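Local coordinates for phosphate-binding protein (Unidentified prokaryotic organism, PDB 3W9V) that binds inorganic phosphate as a secreted member of the PstS family of transport proteins and associates with human PON1, at residues 40-45 with 78-83. The protein carries 1 engineered substitution. Numbering follows the deposited sequence.
Sequences LENKYN and PGWGKL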
loop_
_atom_site.group_PDB
_atom_site.type_symbol
_atom_site.label_atom_id
_atom_site.label_comp_id
_atom_site.label_asym_id
_atom_site.label_seq_id
_atom_site.Cartn_x
_atom_site.Cartn_y
_atom_site.Cartn_z
ATOM N N LEU A 40 1.475 5.382 16.766
ATOM C CA LEU A 40 2.739 5.499 17.490
ATOM C C LEU A 40 2.665 6.446 18.676
ATOM O O LEU A 40 3.322 6.227 19.694
ATOM C CB LEU A 40 3.853 5.947 16.545
ATOM C CG LEU A 40 4.218 4.964 15.437
ATOM C CD1 LEU A 40 5.072 5.683 14.408
ATOM C CD2 LEU A 40 4.941 3.750 15.999
ATOM N N GLU A 41 1.866 7.502 18.538
ATOM C CA GLU A 41 1.773 8.530 19.570
ATOM C C GLU A 41 0.430 8.503 20.297
ATOM O O GLU A 41 0.175 9.345 21.159
ATOM C CB GLU A 41 2.006 9.904 18.943
ATOM C CG GLU A 41 3.361 10.016 18.238
ATOM C CD GLU A 41 3.576 11.364 17.582
ATOM O OE1 GLU A 41 3.310 12.391 18.241
ATOM O OE2 GLU A 41 4.011 11.403 16.413
ATOM N N ASN A 42 -0.410 7.527 19.967
ATOM C CA ASN A 42 -1.787 7.468 20.468
ATOM C C ASN A 42 -2.497 8.804 20.298
ATOM O O ASN A 42 -2.952 9.423 21.268
ATOM C CB ASN A 42 -1.865 6.976 21.910
ATOM C CG ASN A 42 -3.294 6.720 22.345
ATOM O OD1 ASN A 42 -4.168 6.509 21.504
ATOM N ND2 ASN A 42 -3.544 6.763 23.650
ATOM N N LYS A 43 -2.584 9.243 19.048
ATOM C CA LYS A 43 -3.194 10.522 18.715
ATOM C C LYS A 43 -4.423 10.323 17.840
ATOM O O LYS A 43 -4.339 10.319 16.609
ATOM C CB LYS A 43 -2.182 11.442 18.024
ATOM C CG LYS A 43 -1.227 12.151 18.979
ATOM C CD LYS A 43 -0.297 13.089 18.224
ATOM C CE LYS A 43 0.502 13.968 19.173
ATOM N NZ LYS A 43 1.343 13.174 20.110
ATOM N N TYR A 44 -5.569 10.160 18.492
ATOM C CA TYR A 44 -6.823 9.999 17.781
ATOM C C TYR A 44 -7.166 11.253 16.973
ATOM O O TYR A 44 -7.956 11.190 16.044
ATOM C CB TYR A 44 -7.959 9.635 18.747
ATOM C CG TYR A 44 -9.218 9.160 18.044
ATOM C CD1 TYR A 44 -9.407 7.817 17.749
ATOM C CD2 TYR A 44 -10.198 10.058 17.656
ATOM C CE1 TYR A 44 -10.543 7.380 17.092
ATOM C CE2 TYR A 44 -11.336 9.636 17.001
ATOM C CZ TYR A 44 -11.508 8.295 16.721
ATOM O OH TYR A 44 -12.648 7.889 16.071
ATOM N N ASN A 45 -6.560 12.389 17.318
ATOM C CA ASN A 45 -6.827 13.621 16.575
ATOM C C ASN A 45 -6.482 13.522 15.087
ATOM O O ASN A 45 -7.001 14.301 14.293
ATOM C CB ASN A 45 -6.166 14.849 17.220
ATOM C CG ASN A 45 -4.671 14.934 16.957
ATOM O OD1 ASN A 45 -3.991 13.929 16.723
ATOM N ND2 ASN A 45 -4.148 16.148 17.005
ATOM N N PRO A 78 7.682 -0.256 26.926
ATOM C CA PRO A 78 7.722 -0.738 28.315
ATOM C C PRO A 78 6.342 -0.848 28.965
ATOM O O PRO A 78 6.093 -1.805 29.700
ATOM C CB PRO A 78 8.561 0.326 29.025
ATOM C CG PRO A 78 9.465 0.835 27.964
ATOM C CD PRO A 78 8.620 0.867 26.724
ATOM N N GLY A 79 5.455 0.098 28.681
ATOM C CA GLY A 79 4.135 0.086 29.281
ATOM C C GLY A 79 3.053 -0.550 28.426
ATOM O O GLY A 79 2.056 -1.046 28.952
ATOM N N TRP A 80 3.242 -0.537 27.109
ATOM C CA TRP A 80 2.197 -0.983 26.185
ATOM C C TRP A 80 2.492 -2.301 25.472
ATOM O O TRP A 80 1.601 -2.886 24.851
ATOM C CB TRP A 80 1.914 0.099 25.142
ATOM C CG TRP A 80 1.256 1.319 25.694
ATOM C CD1 TRP A 80 0.776 1.494 26.962
ATOM C CD2 TRP A 80 0.986 2.535 24.993
ATOM N NE1 TRP A 80 0.227 2.748 27.092
ATOM C CE2 TRP A 80 0.346 3.409 25.897
ATOM C CE3 TRP A 80 1.226 2.973 23.688
ATOM C CZ2 TRP A 80 -0.059 4.691 25.537
ATOM C CZ3 TRP A 80 0.821 4.249 23.330
ATOM C CH2 TRP A 80 0.192 5.095 24.254
ATOM N N GLY A 81 3.729 -2.773 25.568
ATOM C CA GLY A 81 4.133 -3.967 24.850
ATOM C C GLY A 81 4.712 -3.636 23.489
ATOM O O GLY A 81 4.650 -2.491 23.030
ATOM N N LYS A 82 5.278 -4.647 22.842
ATOM C CA LYS A 82 5.838 -4.506 21.500
ATOM C C LYS A 82 4.789 -4.150 20.468
ATOM O O LYS A 82 3.678 -4.677 20.492
ATOM C CB LYS A 82 6.507 -5.814 21.071
ATOM C CG LYS A 82 7.810 -6.078 21.794
ATOM C CD LYS A 82 8.387 -7.460 21.489
ATOM C CE LYS A 82 8.744 -7.654 20.020
ATOM N NZ LYS A 82 9.689 -6.642 19.492
ATOM N N LEU A 83 5.143 -3.289 19.525
ATOM C CA LEU A 83 4.276 -3.166 18.372
ATOM C C LEU A 83 4.508 -4.325 17.408
ATOM O O LEU A 83 5.573 -4.965 17.395
ATOM C CB LEU A 83 4.359 -1.803 17.683
ATOM C CG LEU A 83 5.514 -1.414 16.763
ATOM C CD1 LEU A 83 5.514 -2.128 15.405
ATOM C CD2 LEU A 83 5.462 0.091 16.546
#
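Leu40 CD2 and Leu83 CD2 meet at 3.7 Å, methyl against methyl, in the first of two apolar touches that join residues 40-45 to residues 78-83. The CB of Leu40 leaves the backbone away from the partner segment, and the branch reaches Leu83 because CG stands anti to the carbonyl carbon (chi1 -65°). Tyr72 of helix 66-75 packs on both leucines and also on Trp80, so it ties the two touches together.

The second touch is made by the six-membered part of the indole: Trp80 CH2 meets Asn42 CB at 3.6 Å, and the Asn42 amide plane stands 80° from the ring plane. The amide is gripped at both ends, OD1 by Val55 N and ND2 by Asn54 OD1, which fixes its rotation. Arg374, near the C-terminus, touches both Asn42 and Trp80.

A salt bridge lies within residues 40-45, where in one of its two conformers Lys43 NZ reaches Glu41 OE1 at 2.8 Å on the anti side of the carboxylate, somewhat out of its plane.

Asn42, with positive phi, closes helix 32-41 in a Schellman motif, and Gly81, also of positive phi, ends helix 77-80 before strand 83-92. The contact thus joins the C-terminal end of helix 32-41 to that of helix 77-80 through Trp80, and to the start of strand 83-92, an outermost strand of a mixed sheet, through Leu83, in the alpha/beta architecture of periplasmic-binding-protein-like folds.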